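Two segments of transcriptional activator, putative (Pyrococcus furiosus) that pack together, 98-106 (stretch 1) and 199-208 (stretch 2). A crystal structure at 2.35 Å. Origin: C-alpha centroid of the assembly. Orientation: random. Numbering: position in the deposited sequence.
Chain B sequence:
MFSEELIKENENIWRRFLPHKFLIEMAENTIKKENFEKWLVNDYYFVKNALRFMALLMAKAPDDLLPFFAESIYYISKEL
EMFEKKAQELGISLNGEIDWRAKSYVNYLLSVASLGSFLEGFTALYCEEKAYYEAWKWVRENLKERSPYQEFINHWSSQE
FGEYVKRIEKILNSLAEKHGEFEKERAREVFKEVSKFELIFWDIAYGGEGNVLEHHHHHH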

# COMPACT_ATOMS: atom_id res chain seq x y z
N ILE B 98 11.95 -10.65 -19.56
CA ILE B 98 12.34 -9.31 -19.19
C ILE B 98 13.72 -9.28 -18.53
O ILE B 98 14.04 -10.14 -17.71
CB ILE B 98 11.29 -8.71 -18.22
CG1 ILE B 98 9.91 -8.72 -18.87
CG2 ILE B 98 11.70 -7.32 -17.77
CD1 ILE B 98 9.81 -7.96 -20.19
N ASP B 99 14.52 -8.29 -18.90
CA ASP B 99 15.85 -8.12 -18.35
C ASP B 99 15.84 -7.79 -16.84
O ASP B 99 15.02 -7.00 -16.37
CB ASP B 99 16.59 -7.01 -19.10
CG ASP B 99 18.04 -6.92 -18.71
OD1 ASP B 99 18.90 -7.40 -19.47
OD2 ASP B 99 18.31 -6.38 -17.62
N TRP B 100 16.82 -8.33 -16.12
CA TRP B 100 16.95 -8.12 -14.67
C TRP B 100 17.07 -6.65 -14.26
O TRP B 100 16.53 -6.24 -13.24
CB TRP B 100 18.12 -8.94 -14.09
CG TRP B 100 19.50 -8.49 -14.50
CD1 TRP B 100 20.30 -7.61 -13.83
CD2 TRP B 100 20.24 -8.91 -15.65
NE1 TRP B 100 21.50 -7.46 -14.49
CE2 TRP B 100 21.48 -8.24 -15.62
CE3 TRP B 100 19.97 -9.78 -16.72
CZ2 TRP B 100 22.46 -8.42 -16.60
CZ3 TRP B 100 20.94 -9.96 -17.70
CH2 TRP B 100 22.17 -9.28 -17.64
N ARG B 101 17.77 -5.85 -15.07
CA ARG B 101 17.92 -4.43 -14.79
C ARG B 101 16.56 -3.73 -14.86
O ARG B 101 16.28 -2.81 -14.09
CB ARG B 101 18.87 -3.75 -15.79
CG ARG B 101 20.35 -4.13 -15.66
CD ARG B 101 20.76 -5.12 -16.73
NE ARG B 101 21.97 -4.71 -17.43
CZ ARG B 101 22.29 -5.09 -18.66
NH1 ARG B 101 21.49 -5.91 -19.34
NH2 ARG B 101 23.40 -4.64 -19.22
N ALA B 102 15.72 -4.16 -15.79
CA ALA B 102 14.40 -3.57 -15.95
C ALA B 102 13.50 -3.85 -14.75
O ALA B 102 12.90 -2.93 -14.20
CB ALA B 102 13.75 -4.04 -17.24
N LYS B 103 13.43 -5.11 -14.34
CA LYS B 103 12.61 -5.50 -13.19
C LYS B 103 13.06 -4.77 -11.93
O LYS B 103 12.24 -4.34 -11.12
CB LYS B 103 12.68 -7.01 -12.95
CG LYS B 103 12.20 -7.85 -14.11
CD LYS B 103 12.17 -9.32 -13.75
CE LYS B 103 13.57 -9.85 -13.42
NZ LYS B 103 13.55 -11.33 -13.16
N SER B 104 14.37 -4.63 -11.79
CA SER B 104 14.98 -3.96 -10.65
C SER B 104 14.59 -2.47 -10.60
O SER B 104 14.39 -1.89 -9.54
CB SER B 104 16.49 -4.11 -10.77
OG SER B 104 17.14 -3.58 -9.64
N TYR B 105 14.50 -1.85 -11.77
CA TYR B 105 14.14 -0.44 -11.84
C TYR B 105 12.66 -0.31 -11.48
O TYR B 105 12.27 0.54 -10.66
CB TYR B 105 14.42 0.05 -13.26
CG TYR B 105 14.27 1.54 -13.48
CD1 TYR B 105 13.82 2.37 -12.46
CD2 TYR B 105 14.55 2.10 -14.74
CE1 TYR B 105 13.64 3.73 -12.68
CE2 TYR B 105 14.38 3.46 -14.96
CZ TYR B 105 13.93 4.26 -13.93
OH TYR B 105 13.70 5.59 -14.12
N VAL B 106 11.85 -1.18 -12.07
CA VAL B 106 10.41 -1.20 -11.81
C VAL B 106 10.10 -1.39 -10.34
O VAL B 106 9.35 -0.61 -9.74
CB VAL B 106 9.71 -2.30 -12.65
CG1 VAL B 106 8.31 -2.62 -12.08
CG2 VAL B 106 9.62 -1.87 -14.10
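Stretch 2 (199-208) LIFWDIAYGG

The centre of this contact is small and apolar, built around an alanine. Ala 102 lies buried in the first turn of the stretch 1 helix, and its methyl group is met by two side chains of stretch 2: CB of Ala 102 is 3.6 Å from CE2 of Phe 201 and 3.9 Å from CD1 of Ile 204. The CA-to-CB bonds of Phe 201 and Ile 204 both point sideways. The end of the Phe 201 side chain nevertheless comes nearer, with chi1 at -154° (t) bringing the ring close. Ile 204, in the mt rotamer, extends its CD1 methyl to 3.7 Å from the backbone N of Ala 102, which places it against the main chain of the first helical turn as well as the alanine methyl.

One turn further along the helix, Tyr 105 widens the apolar patch. Its CD2 stands 3.8 Å from CD2 of Phe 201, and the phenylalanine meets the tyrosine ring at its edge, so the two aromatic rings touch without stacking. The spacing is instructive: Arg 101, Ala 102 and Tyr 105 lie on the same side of the helix; Arg 101 meets Ile 200 and Ile 204, Ala 102 meets Phe 201 and Ile 204, and Tyr 105 meets Phe 201.

The nearest CA pairs give the direction. Asp 99 lies opposite Ile 204 at 6.9 Å between their CA atoms, and Arg 101 opposite Phe 201 at 6.6 Å between theirs. As numbering rises in stretch 1 it falls in stretch 2, so the register is antiparallel in sense. Stretch 1 is helical from Trp 100 onward. Stretch 2 enters as the last part of a helix, keeps helical backbone angles through Ala 205 without the regular bonds, and opens out at Gly 207.

Outside the apolar centre, Arg 101 covers the most ground. Its aliphatic part remains in the hydrophobic layer, with CG 3.6 Å from CG2 of Ile 200 and CB 3.9 Å from CD1 of Ile 204. The guanidinium then lies along the stretch 2 backbone: Ile 204 N sits over one face, while NH1 comes within 3.8 Å of Ile 204 CA and NH2 within 3.5 Å of Asp 203 CB. Gly 207 lies at the guanidinium edge, its CA 4.3 Å from Arg 101 NH1; a CB there would point toward stretch 1 and come tightly to about 3.2 Å from NH1, a guide only, since Gly 207 is poorly ordered.

Arg 101 is held from within its own segment. Asp 99, the N-cap of the helix, accepts from the backbone N of Arg 101 through OD2 at 2.7 Å, a length not to be leaned on because the position of OD2 is less certain, and its OD1 forms a salt bridge with NH1 of Arg 101 at 3.0 Å. No direct hydrogen bond crosses between the stretches. At the polar edge, water 1 accepts from NH2 of Arg 101 at 3.3 Å and donates a weak bond to OD1 of Asp 203, also at 3.3 Å. The rule is economical: apolar packing and the Arg 101 side chain laid along stretch 2 make the contact, the salt bridge stays inside stretch 1, and a water links the two segments across the edge.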

# COMPACT_ATOMS: atom_id res chain seq x y z
N LEU B 199 20.39 5.47 -16.52
CA LEU B 199 21.66 5.26 -17.21
C LEU B 199 21.88 3.79 -17.56
O LEU B 199 22.34 3.46 -18.64
CB LEU B 199 22.82 5.74 -16.34
CG LEU B 199 24.20 5.35 -16.87
CD1 LEU B 199 24.47 6.02 -18.21
CD2 LEU B 199 25.27 5.70 -15.85
N ILE B 200 21.56 2.92 -16.61
CA ILE B 200 21.72 1.48 -16.76
C ILE B 200 20.74 0.86 -17.75
O ILE B 200 21.09 -0.09 -18.46
CB ILE B 200 21.59 0.80 -15.37
CG1 ILE B 200 22.81 1.14 -14.51
CG2 ILE B 200 21.44 -0.71 -15.51
CD1 ILE B 200 22.66 0.72 -13.06
N PHE B 201 19.53 1.39 -17.80
CA PHE B 201 18.52 0.84 -18.69
C PHE B 201 18.96 0.78 -20.15
O PHE B 201 18.66 -0.19 -20.85
CB PHE B 201 17.21 1.61 -18.56
CG PHE B 201 16.01 0.80 -18.91
CD1 PHE B 201 15.57 0.71 -20.23
CD2 PHE B 201 15.29 0.14 -17.91
CE1 PHE B 201 14.43 -0.03 -20.55
CE2 PHE B 201 14.15 -0.60 -18.21
CZ PHE B 201 13.72 -0.69 -19.53
N TRP B 202 19.69 1.80 -20.60
CA TRP B 202 20.14 1.85 -21.99
C TRP B 202 21.01 0.64 -22.35
O TRP B 202 20.97 0.18 -23.49
CB TRP B 202 20.89 3.14 -22.28
CG TRP B 202 20.05 4.38 -22.13
CD1 TRP B 202 20.14 5.33 -21.15
CD2 TRP B 202 18.97 4.80 -22.98
NE1 TRP B 202 19.18 6.29 -21.33
CE2 TRP B 202 18.45 6.00 -22.44
CE3 TRP B 202 18.38 4.27 -24.13
CZ2 TRP B 202 17.38 6.68 -23.02
CZ3 TRP B 202 17.31 4.95 -24.71
CH2 TRP B 202 16.82 6.14 -24.15
N ASP B 203 21.76 0.12 -21.38
CA ASP B 203 22.62 -1.05 -21.62
C ASP B 203 21.86 -2.33 -21.96
O ASP B 203 22.40 -3.22 -22.62
CB ASP B 203 23.52 -1.32 -20.41
CG ASP B 203 24.54 -0.22 -20.17
OD1 ASP B 203 24.82 0.09 -18.99
OD2 ASP B 203 25.08 0.32 -21.16
N ILE B 204 20.61 -2.42 -21.51
CA ILE B 204 19.77 -3.59 -21.75
C ILE B 204 19.72 -4.00 -23.22
O ILE B 204 19.72 -5.19 -23.53
CB ILE B 204 18.34 -3.36 -21.22
CG1 ILE B 204 18.35 -3.32 -19.69
CG2 ILE B 204 17.41 -4.46 -21.70
CD1 ILE B 204 17.01 -2.91 -19.08
N ALA B 205 19.69 -3.03 -24.12
CA ALA B 205 19.65 -3.32 -25.55
C ALA B 205 20.81 -4.21 -26.02
O ALA B 205 20.66 -5.03 -26.93
CB ALA B 205 19.62 -2.04 -26.33
N TYR B 206 21.97 -4.05 -25.38
CA TYR B 206 23.15 -4.82 -25.75
C TYR B 206 23.32 -6.10 -24.94
O TYR B 206 24.27 -6.86 -25.16
CB TYR B 206 24.39 -3.94 -25.70
CG TYR B 206 24.18 -2.67 -26.51
CD1 TYR B 206 24.23 -2.70 -27.90
CD2 TYR B 206 23.80 -1.49 -25.88
CE1 TYR B 206 23.89 -1.58 -28.65
CE2 TYR B 206 23.46 -0.36 -26.62
CZ TYR B 206 23.50 -0.41 -28.00
OH TYR B 206 23.11 0.69 -28.73
N GLY B 207 22.39 -6.33 -24.02
CA GLY B 207 22.42 -7.53 -23.20
C GLY B 207 22.23 -8.75 -24.08
O GLY B 207 21.60 -8.67 -25.14
N GLY B 208 22.74 -9.89 -23.64
CA GLY B 208 22.65 -11.09 -24.45
C GLY B 208 23.79 -10.99 -25.44
O GLY B 208 23.59 -11.08 -26.66
O HOH W 1 24.41 -2.51 -16.92